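Local coordinates for protein glycoside Hydrolase Family 43_12 (Metagenome, PDB 7JVH) that probably hydrolyses arabinose- or xylose-containing plant polysaccharides or their fragments, as a family 43 glycoside hydrolase of subfamily 12 from the capybara gut, at residues T34-D40 with Q439-A445; D39-A43 with P378-F382; G523-F528 with I539-A545; S432-Q438 with A559-V565. All coordinates share one frame; numbering follows the deposited sequence.

Interaction 1. Residues T34-D40 with Q439-A445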
# COMPACT_ATOMS: atom_id res chain seq x y z
N THR A 34 10.50 17.40 -3.35
CA THR A 34 10.59 17.47 -1.90
C THR A 34 9.23 17.16 -1.30
O THR A 34 8.23 17.74 -1.73
CB THR A 34 11.08 18.86 -1.39
OG1 THR A 34 12.35 19.16 -1.97
CG2 THR A 34 11.21 18.89 0.11
N TYR A 35 9.21 16.24 -0.33
CA TYR A 35 8.01 15.87 0.41
C TYR A 35 8.28 16.03 1.90
O TYR A 35 9.25 15.46 2.42
CB TYR A 35 7.60 14.43 0.08
CG TYR A 35 6.46 13.90 0.94
CD1 TYR A 35 5.13 14.18 0.63
CD2 TYR A 35 6.71 13.11 2.06
CE1 TYR A 35 4.09 13.71 1.41
CE2 TYR A 35 5.68 12.63 2.86
CZ TYR A 35 4.37 12.92 2.52
OH TYR A 35 3.34 12.44 3.31
N THR A 36 7.42 16.81 2.58
CA THR A 36 7.54 17.10 4.00
C THR A 36 6.24 16.76 4.72
O THR A 36 5.21 17.39 4.46
CB THR A 36 7.93 18.59 4.27
OG1 THR A 36 9.23 18.85 3.74
CG2 THR A 36 7.92 18.91 5.77
N GLY A 37 6.31 15.78 5.63
CA GLY A 37 5.19 15.40 6.49
C GLY A 37 5.15 16.33 7.69
O GLY A 37 6.20 16.71 8.21
N GLU A 38 3.94 16.70 8.11
CA GLU A 38 3.71 17.74 9.13
C GLU A 38 2.46 17.40 9.95
O GLU A 38 1.59 18.25 10.17
CB GLU A 38 3.50 19.13 8.50
CG GLU A 38 4.57 19.61 7.53
CD GLU A 38 4.05 20.68 6.55
OE1 GLU A 38 3.03 20.48 5.87
OE2 GLU A 38 4.68 21.75 6.43
N ASP A 39 2.37 16.15 10.42
CA ASP A 39 1.24 15.71 11.22
C ASP A 39 1.35 16.15 12.69
O ASP A 39 2.44 16.12 13.29
CB ASP A 39 1.05 14.19 11.13
CG ASP A 39 0.29 13.78 9.87
OD1 ASP A 39 -0.48 14.63 9.33
OD2 ASP A 39 0.47 12.60 9.45
N ASP A 40 0.20 16.56 13.23
CA ASP A 40 0.05 17.02 14.60
C ASP A 40 0.51 15.96 15.62
O ASP A 40 1.21 16.28 16.58
CB ASP A 40 -1.42 17.37 14.87
CG ASP A 40 -1.91 18.52 14.03
OD1 ASP A 40 -1.10 19.27 13.45
OD2 ASP A 40 -3.14 18.69 13.94
N GLN A 439 1.87 10.06 2.85
CA GLN A 439 2.19 9.38 4.10
C GLN A 439 1.63 10.08 5.33
O GLN A 439 1.72 9.55 6.43
CB GLN A 439 3.69 9.18 4.23
CG GLN A 439 4.22 8.14 3.26
CD GLN A 439 5.69 7.86 3.45
OE1 GLN A 439 6.53 8.69 3.13
NE2 GLN A 439 6.02 6.69 3.94
N HIS A 440 1.02 11.25 5.12
CA HIS A 440 0.53 12.11 6.20
C HIS A 440 -0.76 12.78 5.79
O HIS A 440 -1.02 13.00 4.58
CB HIS A 440 1.56 13.22 6.49
CG HIS A 440 2.91 12.72 6.84
ND1 HIS A 440 3.81 12.30 5.89
CD2 HIS A 440 3.52 12.55 8.04
CE1 HIS A 440 4.92 11.90 6.49
NE2 HIS A 440 4.77 12.05 7.79
N ILE A 441 -1.56 13.15 6.80
CA ILE A 441 -2.78 13.92 6.59
C ILE A 441 -2.40 15.35 6.22
O ILE A 441 -2.98 15.95 5.31
CB ILE A 441 -3.68 13.93 7.84
CG1 ILE A 441 -3.98 12.51 8.31
CG2 ILE A 441 -4.99 14.63 7.53
CD1 ILE A 441 -4.70 12.45 9.63
N LYS A 442 -1.41 15.89 6.95
CA LYS A 442 -0.87 17.23 6.69
C LYS A 442 0.50 17.12 6.05
O LYS A 442 1.42 16.59 6.65
CB LYS A 442 -0.75 18.01 7.99
CG LYS A 442 -2.06 18.57 8.50
CD LYS A 442 -1.83 19.30 9.82
CE LYS A 442 -3.13 19.92 10.31
NZ LYS A 442 -2.92 20.62 11.62
N TYR A 443 0.63 17.62 4.82
CA TYR A 443 1.90 17.61 4.13
C TYR A 443 2.05 18.82 3.21
O TYR A 443 1.10 19.55 2.93
CB TYR A 443 2.16 16.27 3.39
CG TYR A 443 1.56 16.15 2.00
CD1 TYR A 443 2.29 16.54 0.88
CD2 TYR A 443 0.29 15.63 1.81
CE1 TYR A 443 1.76 16.43 -0.39
CE2 TYR A 443 -0.25 15.49 0.54
CZ TYR A 443 0.49 15.90 -0.55
OH TYR A 443 -0.06 15.79 -1.82
N THR A 444 3.29 19.02 2.78
CA THR A 444 3.71 20.09 1.91
C THR A 444 4.74 19.46 1.01
O THR A 444 5.62 18.74 1.47
CB THR A 444 4.34 21.28 2.69
OG1 THR A 444 3.38 21.81 3.61
CG2 THR A 444 4.80 22.39 1.76
N ALA A 445 4.60 19.70 -0.30
CA ALA A 445 5.48 19.13 -1.29
C ALA A 445 5.72 20.16 -2.36
O ALA A 445 4.89 21.04 -2.59
CB ALA A 445 4.84 17.88 -1.88

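Interaction 2. Residues D39-A43 with P378-F382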
# COMPACT_ATOMS: atom_id res chain seq x y z
N ASP A 39 2.37 16.15 10.42
CA ASP A 39 1.24 15.71 11.22
C ASP A 39 1.35 16.15 12.69
O ASP A 39 2.44 16.12 13.29
CB ASP A 39 1.05 14.19 11.13
CG ASP A 39 0.29 13.78 9.87
OD1 ASP A 39 -0.48 14.63 9.33
OD2 ASP A 39 0.47 12.60 9.45
N ASP A 40 0.20 16.56 13.23
CA ASP A 40 0.05 17.02 14.60
C ASP A 40 0.51 15.96 15.62
O ASP A 40 1.21 16.28 16.58
CB ASP A 40 -1.42 17.37 14.87
CG ASP A 40 -1.91 18.52 14.03
OD1 ASP A 40 -1.10 19.27 13.45
OD2 ASP A 40 -3.14 18.69 13.94
N ILE A 41 0.10 14.71 15.40
CA ILE A 41 0.27 13.63 16.34
C ILE A 41 1.75 13.40 16.74
O ILE A 41 2.05 13.11 17.90
CB ILE A 41 -0.36 12.30 15.83
CG1 ILE A 41 -0.58 11.31 16.98
CG2 ILE A 41 0.49 11.66 14.75
CD1 ILE A 41 -1.69 11.72 17.93
N TYR A 42 2.66 13.54 15.77
CA TYR A 42 4.08 13.30 15.98
C TYR A 42 4.71 14.50 16.68
O TYR A 42 5.58 14.32 17.56
CB TYR A 42 4.79 13.04 14.65
CG TYR A 42 4.21 11.87 13.88
CD1 TYR A 42 4.20 10.61 14.44
CD2 TYR A 42 3.66 12.03 12.60
CE1 TYR A 42 3.69 9.54 13.76
CE2 TYR A 42 3.14 10.96 11.91
CZ TYR A 42 3.16 9.71 12.49
OH TYR A 42 2.65 8.63 11.83
N ALA A 43 4.28 15.71 16.29
CA ALA A 43 4.75 16.96 16.89
C ALA A 43 4.36 17.07 18.38
O ALA A 43 5.12 17.59 19.18
CB ALA A 43 4.20 18.14 16.10
N PRO A 378 11.79 6.13 6.56
CA PRO A 378 11.44 7.17 7.53
C PRO A 378 10.21 6.85 8.34
O PRO A 378 9.54 5.88 8.07
CB PRO A 378 11.18 8.38 6.64
CG PRO A 378 10.68 7.80 5.36
CD PRO A 378 11.44 6.51 5.18
N ASN A 379 9.96 7.66 9.38
CA ASN A 379 8.70 7.68 10.13
C ASN A 379 8.57 9.03 10.83
O ASN A 379 9.42 9.92 10.64
CB ASN A 379 8.60 6.51 11.11
CG ASN A 379 7.17 6.00 11.24
OD1 ASN A 379 6.29 6.70 11.74
ND2 ASN A 379 6.93 4.79 10.76
N GLY A 380 7.51 9.22 11.60
CA GLY A 380 7.21 10.51 12.19
C GLY A 380 7.05 11.59 11.12
O GLY A 380 6.56 11.32 10.03
N ASN A 381 7.47 12.81 11.45
CA ASN A 381 7.52 13.93 10.53
C ASN A 381 8.95 14.09 10.04
O ASN A 381 9.89 14.06 10.81
CB ASN A 381 7.02 15.21 11.20
CG ASN A 381 5.53 15.23 11.35
OD1 ASN A 381 4.82 14.56 10.60
ND2 ASN A 381 5.03 15.98 12.31
N PHE A 382 9.09 14.25 8.71
CA PHE A 382 10.37 14.23 8.04
C PHE A 382 10.24 14.90 6.68
O PHE A 382 9.14 15.26 6.26
CB PHE A 382 10.87 12.80 7.89
CG PHE A 382 9.97 11.93 7.05
CD1 PHE A 382 10.12 11.86 5.68
CD2 PHE A 382 8.98 11.17 7.64
CE1 PHE A 382 9.30 11.06 4.92
CE2 PHE A 382 8.16 10.36 6.89
CZ PHE A 382 8.32 10.30 5.52
O HOH W 1 3.81 6.38 12.44

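Interaction 3. Residues G523-F528 with I539-A545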
# COMPACT_ATOMS: atom_id res chain seq x y z
N GLY A 523 -4.97 18.98 5.85
CA GLY A 523 -5.86 17.88 6.20
C GLY A 523 -7.29 18.09 5.75
O GLY A 523 -8.02 17.11 5.61
N LEU A 524 -7.69 19.35 5.53
CA LEU A 524 -9.03 19.72 5.09
C LEU A 524 -9.10 20.14 3.62
O LEU A 524 -10.07 19.84 2.94
CB LEU A 524 -9.62 20.85 5.94
CG LEU A 524 -10.05 20.48 7.38
CD1 LEU A 524 -10.45 21.72 8.17
CD2 LEU A 524 -11.17 19.44 7.48
N ASN A 525 -8.08 20.88 3.15
CA ASN A 525 -7.97 21.35 1.76
C ASN A 525 -6.56 21.30 1.22
O ASN A 525 -5.62 21.23 1.99
CB ASN A 525 -8.52 22.77 1.60
CG ASN A 525 -9.99 22.86 1.91
OD1 ASN A 525 -10.85 22.51 1.07
ND2 ASN A 525 -10.30 23.34 3.09
N TYR A 526 -6.43 21.27 -0.10
CA TYR A 526 -5.16 21.31 -0.81
C TYR A 526 -5.07 22.69 -1.45
O TYR A 526 -6.05 23.17 -2.02
CB TYR A 526 -5.11 20.25 -1.90
CG TYR A 526 -4.94 18.82 -1.45
CD1 TYR A 526 -6.01 18.08 -0.98
CD2 TYR A 526 -3.69 18.20 -1.50
CE1 TYR A 526 -5.85 16.76 -0.57
CE2 TYR A 526 -3.51 16.89 -1.09
CZ TYR A 526 -4.61 16.17 -0.63
OH TYR A 526 -4.48 14.86 -0.22
N GLN A 527 -3.91 23.33 -1.34
CA GLN A 527 -3.66 24.66 -1.89
C GLN A 527 -2.40 24.54 -2.75
O GLN A 527 -1.33 24.19 -2.25
CB GLN A 527 -3.45 25.70 -0.81
CG GLN A 527 -2.96 27.06 -1.33
CD GLN A 527 -3.97 27.76 -2.23
OE1 GLN A 527 -5.03 28.11 -1.76
NE2 GLN A 527 -3.64 27.97 -3.54
N PHE A 528 -2.55 24.86 -4.04
CA PHE A 528 -1.48 24.82 -5.00
C PHE A 528 -0.80 26.21 -5.09
O PHE A 528 -1.38 27.23 -4.71
CB PHE A 528 -2.02 24.36 -6.36
CG PHE A 528 -2.22 22.87 -6.46
CD1 PHE A 528 -3.37 22.26 -5.97
CD2 PHE A 528 -1.25 22.07 -7.04
CE1 PHE A 528 -3.55 20.89 -6.08
CE2 PHE A 528 -1.43 20.68 -7.14
CZ PHE A 528 -2.58 20.10 -6.66
N ILE A 539 -2.04 29.66 -6.61
CA ILE A 539 -2.89 29.54 -7.79
C ILE A 539 -4.06 28.64 -7.44
O ILE A 539 -3.88 27.55 -6.93
CB ILE A 539 -2.13 29.02 -9.03
CG1 ILE A 539 -3.10 28.79 -10.19
CG2 ILE A 539 -1.33 27.74 -8.72
CD1 ILE A 539 -2.50 29.09 -11.55
N GLY A 540 -5.28 29.14 -7.67
CA GLY A 540 -6.49 28.50 -7.20
C GLY A 540 -6.63 28.69 -5.70
O GLY A 540 -5.69 29.09 -5.02
N GLY A 541 -7.83 28.38 -5.19
CA GLY A 541 -8.13 28.48 -3.78
C GLY A 541 -7.96 27.13 -3.10
O GLY A 541 -7.33 26.22 -3.65
N PRO A 542 -8.50 26.96 -1.87
CA PRO A 542 -8.51 25.64 -1.22
C PRO A 542 -9.40 24.62 -1.97
O PRO A 542 -10.56 24.89 -2.25
CB PRO A 542 -9.09 25.96 0.17
CG PRO A 542 -9.84 27.26 0.01
CD PRO A 542 -9.13 28.02 -1.07
N LEU A 543 -8.82 23.46 -2.29
CA LEU A 543 -9.51 22.36 -2.94
C LEU A 543 -9.80 21.22 -1.96
O LEU A 543 -8.88 20.64 -1.40
CB LEU A 543 -8.63 21.82 -4.08
CG LEU A 543 -8.41 22.78 -5.24
CD1 LEU A 543 -7.22 22.30 -6.06
CD2 LEU A 543 -9.68 22.86 -6.05
N ASP A 544 -11.09 20.92 -1.79
CA ASP A 544 -11.58 19.93 -0.81
C ASP A 544 -10.72 18.67 -0.83
O ASP A 544 -10.54 18.04 -1.86
CB ASP A 544 -13.04 19.57 -1.08
CG ASP A 544 -13.70 18.83 0.08
OD1 ASP A 544 -13.01 18.19 0.93
OD2 ASP A 544 -14.95 18.87 0.11
N ALA A 545 -10.19 18.32 0.35
CA ALA A 545 -9.33 17.16 0.53
C ALA A 545 -10.12 15.84 0.44
O ALA A 545 -9.55 14.79 0.15
CB ALA A 545 -8.61 17.25 1.88

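Interaction 4. Residues S432-Q438 with A559-V565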
# COMPACT_ATOMS: atom_id res chain seq x y z
N SER A 432 2.27 8.86 -17.89
CA SER A 432 3.66 9.26 -17.68
C SER A 432 3.74 10.18 -16.47
O SER A 432 3.79 11.39 -16.61
CB SER A 432 4.23 9.93 -18.94
OG SER A 432 3.29 10.85 -19.46
N ALA A 433 3.74 9.57 -15.29
CA ALA A 433 3.81 10.25 -14.01
C ALA A 433 4.48 9.33 -12.97
O ALA A 433 4.29 8.13 -12.98
CB ALA A 433 2.42 10.65 -13.56
N LEU A 434 5.30 9.92 -12.10
CA LEU A 434 5.98 9.21 -11.02
C LEU A 434 5.43 9.73 -9.70
O LEU A 434 5.32 10.93 -9.51
CB LEU A 434 7.49 9.38 -11.09
CG LEU A 434 8.34 8.31 -10.42
CD1 LEU A 434 8.05 6.93 -10.98
CD2 LEU A 434 9.81 8.65 -10.55
N PHE A 435 5.07 8.79 -8.81
CA PHE A 435 4.25 9.07 -7.64
C PHE A 435 4.90 8.61 -6.35
O PHE A 435 5.63 7.61 -6.30
CB PHE A 435 2.89 8.40 -7.76
CG PHE A 435 1.95 9.08 -8.72
CD1 PHE A 435 1.46 10.36 -8.45
CD2 PHE A 435 1.53 8.43 -9.88
CE1 PHE A 435 0.59 10.97 -9.33
CE2 PHE A 435 0.66 9.05 -10.76
CZ PHE A 435 0.18 10.32 -10.49
N HIS A 436 4.59 9.37 -5.29
CA HIS A 436 5.02 9.13 -3.93
C HIS A 436 3.73 9.07 -3.14
O HIS A 436 2.86 9.93 -3.31
CB HIS A 436 5.88 10.29 -3.46
CG HIS A 436 6.50 10.08 -2.11
ND1 HIS A 436 5.76 10.13 -0.94
CD2 HIS A 436 7.78 9.83 -1.74
CE1 HIS A 436 6.57 9.91 0.08
NE2 HIS A 436 7.79 9.73 -0.37
N ARG A 437 3.60 8.05 -2.27
CA ARG A 437 2.43 7.89 -1.44
C ARG A 437 2.28 9.07 -0.50
O ARG A 437 3.27 9.61 0.00
CB ARG A 437 2.56 6.60 -0.61
CG ARG A 437 2.49 5.33 -1.44
CD ARG A 437 3.00 4.18 -0.60
NE ARG A 437 2.94 2.85 -1.22
CZ ARG A 437 3.78 2.42 -2.15
NH1 ARG A 437 4.74 3.19 -2.66
NH2 ARG A 437 3.67 1.18 -2.61
N GLN A 438 1.03 9.49 -0.28
CA GLN A 438 0.70 10.46 0.75
C GLN A 438 0.82 9.73 2.09
O GLN A 438 -0.03 8.87 2.43
CB GLN A 438 -0.70 11.04 0.57
CG GLN A 438 -1.11 12.01 1.65
CD GLN A 438 -2.29 12.91 1.28
OE1 GLN A 438 -2.75 12.90 0.14
NE2 GLN A 438 -2.76 13.71 2.23
N ALA A 559 -4.09 8.29 -1.38
CA ALA A 559 -3.70 9.32 -2.32
C ALA A 559 -2.20 9.29 -2.59
O ALA A 559 -1.43 8.75 -1.79
CB ALA A 559 -4.12 10.70 -1.82
N LEU A 560 -1.82 9.88 -3.73
CA LEU A 560 -0.45 9.93 -4.20
C LEU A 560 -0.14 11.38 -4.55
O LEU A 560 -1.04 12.15 -4.87
CB LEU A 560 -0.27 9.06 -5.44
CG LEU A 560 -0.70 7.59 -5.30
CD1 LEU A 560 -0.81 6.94 -6.66
CD2 LEU A 560 0.27 6.80 -4.42
N VAL A 561 1.14 11.74 -4.51
CA VAL A 561 1.62 13.01 -4.98
C VAL A 561 2.83 12.73 -5.85
O VAL A 561 3.64 11.86 -5.55
CB VAL A 561 1.96 13.97 -3.80
CG1 VAL A 561 3.15 13.47 -2.99
CG2 VAL A 561 2.22 15.38 -4.31
N GLY A 562 2.93 13.44 -6.97
CA GLY A 562 4.02 13.22 -7.89
C GLY A 562 4.08 14.23 -9.03
O GLY A 562 3.33 15.20 -9.05
N MSE A 563 4.99 13.96 -9.97
CA MSE A 563 5.14 14.79 -11.15
C MSE A 563 4.76 13.96 -12.37
O MSE A 563 4.91 12.74 -12.39
CB MSE A 563 6.56 15.37 -11.19
CG MSE A 563 7.70 14.36 -11.19
SE MSE A 563 9.17 14.75 -9.91
CE MSE A 563 9.18 13.12 -8.82
N GLY A 564 4.23 14.63 -13.41
CA GLY A 564 3.82 13.96 -14.62
C GLY A 564 3.81 14.84 -15.84
O GLY A 564 3.93 16.05 -15.72
N VAL A 565 3.65 14.22 -17.01
CA VAL A 565 3.64 14.89 -18.30
C VAL A 565 2.52 14.31 -19.18
O VAL A 565 2.24 13.10 -19.13
CB VAL A 565 5.01 14.76 -19.00
CG1 VAL A 565 6.07 15.49 -18.20
CG2 VAL A 565 5.39 13.31 -19.17
O HOH W 2 -0.85 6.71 0.28

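Interaction 1. Residues T34-D40 with Q439-A445
The ring of Tyr-35 swings out opposite its own backbone N (chi1 173°), while the imidazole of His-440 stays beside its N (chi1 -57°), which brings phenol oxygen and imidazole rim into contact. Tyr-35 OH lies in the imidazole plane, hydrogen-bonded to His-440 ND1 at 2.6 Å, and it also accepts from Gln-439 N at 2.8 Å. Gly-37 CA sits over the centre of one imidazole face in a CH-pi contact, 3.4 Å from the centroid; the far nitrogen, His-440 NE2, bonds to Gly-380 O. Tyr-443 joins the cluster obliquely, its CD1 3.4 Å from Tyr-35 CE1. Strands 34-37 and 442-445 are antiparallel neighbours in one sheet of the concanavalin A-like sandwich, so the N-terminal strand becomes part of the C-terminal domain; Thr-36 and Thr-444 form the hydrogen-bonded pair. Past the end of strand 34-37, acidic side chains take over. Thr-444 OG1 donates to Glu-38 OE1 over 2.6 Å. Asp-39 OD1 receives Lys-442 N on its syn side at 2.8 Å, while its OD2 forms a salt bridge with Arg-323. Lys-442 NZ makes another with Asp-40 OD1 at 2.9 Å. Gripped at both oxygens, the buried Asp-39 carboxylate is expected to remain ionised.

Interaction 2. Residues D39-A43 with P378-F382
Tyr-42, on the short helix 40-43, lays its ring flat against Gly-380. Starting at its base, Tyr-42 CB lies 3.8 Å from Asn-381 ND2. Next comes the ring: Gly-380 CA stands over its centre, 3.7 Å from the Tyr-42 centroid, in a CH-pi contact, and Ile-41 CG2 covers the opposite face. Along one edge, Tyr-42 CD2 meets Asn-381 OD1 at 3.4 Å, with the amide turned nearly perpendicular to the ring. At the tip, Tyr-42 OH donates to a water 2.6 Å away, which passes a hydrogen on to Asn-379 OD1; that oxygen also accepts from Gly-380 N within the loop. Tyr-53 adds an edge-to-face partner for the ring. The second grip is the Asn-381 amide, which reads both polar backbone atoms of Asp-39: OD1 accepts from Asp-39 N at 2.9 Å, and ND2 donates to Asp-39 O at 2.8 Å. This last bond is in the carbonyl plane, on a lone pair. The helix sits where the chain leaves sandwich strand 28-37 for the five-bladed beta-propeller typical of family 43, and the loop where it comes back into strand 383-386, so the two crossings between the domains are held together.

Interaction 3. Residues G523-F528 with I539-A545
Strands 525-528 and 541-544 run antiparallel, their axes 4.2 Å apart at closest and inclined at 139°, with Tyr-526 and Leu-543 exchanging both backbone hydrogen bonds at 2.8 Å between N and O. They are the two arms of a beta hairpin at the margin of one sheet of the concanavalin A-like sandwich, and the second arm turns a corner at Gly-540. Tyr-526, Phe-528 and Leu-543 share the buried face. The rim of the Tyr-526 ring carries Leu-543 O and Ala-545 CA in its plane, and Tyr-526 CE1 is 3.7 Å from Ala-545 CB; the hydroxyl reaches on to Gln-438 and Asn-331. Leu-543 extends CD1 to within 3.9 Å of Phe-528 CD1, the two side chains crossing at about a right angle, and Tyr-471 and Leu-473 of the facing sheet close over this layer. Away from that buried layer, Asn-525 CB packs on Pro-542 CB at 3.5 Å. Gln-527 bridges the corner: its chain folds back at chi2 (65°), and with both acceptors in its amide plane NE2 donates to Phe-528 O at 2.7 Å and to Gly-540 O at 2.8 Å, reaching the latter from above the carbonyl plane.

Interaction 4. Residues S432-Q438 with A559-V565
Phe-435 and Leu-560 meet at about a right angle, the leucine sending CD1 over one face of the ring while its CB comes 3.7 Å from Phe-435 CD1. Leu-560 CD2 goes the other way and lies alongside Arg-437, 4.0 Å from its CG; the extended arginine continues to Cys-60 O. At one end of the pairing Ser-432 holds OG between its backbone N and carbonyl carbon (chi1 44°), from where it gives a short 2.5 Å hydrogen bond to Val-565 O; Ser-432 OG in turn accepts from Leu-421 N. These antiparallel strands, 433-437 at the margin and 560-565 beside it, belong to the six-stranded sheet of the beta-sandwich, and Leu-434, Val-561 and selenomethionine Met-563 project toward the other sheet, against Phe-33, Phe-30 and Leu-416. Glycine at 562 lets the backbones close in, with Gly-562 CA 3.1 Å from Leu-434 O. The first torsion of His-436 (chi1 -174°) swings the ring to the carbonyl side, which puts ND1 2.7 Å from Arg-437 O, to which it donates. Gln-438 is fully extended (chi1 177°): OE1 lies 3.2 Å from Ala-559 CB and has Tyr-526 OH as hydrogen-bond partner, and a water bridges Gln-438 O and Ala-559 O.

Overall arrangement
From the N terminus, strand 28-37 enters the sandwich sheet first, and interaction 1 joins it to strand 442-451, closing a loop of about 400 residues that holds the propeller. Interaction 2 opens from the same segment, sharing Asp-39 and Asp-40, and closes earlier at 378-382, inside that loop. Interaction 4 crosses interaction 1, since 432-438 lies within the large loop and its partner 559-565 near the C terminus. Interaction 3, a local hairpin, is nested inside interaction 4 and follows interaction 1 in series. Among the places where the two sandwich sheets meet, Tyr-443 of interaction 1 packs on Val-561 of interaction 4. Interactions 3 and 4, their centres about 17 Å apart, touch through one tyrosine-glutamine pair.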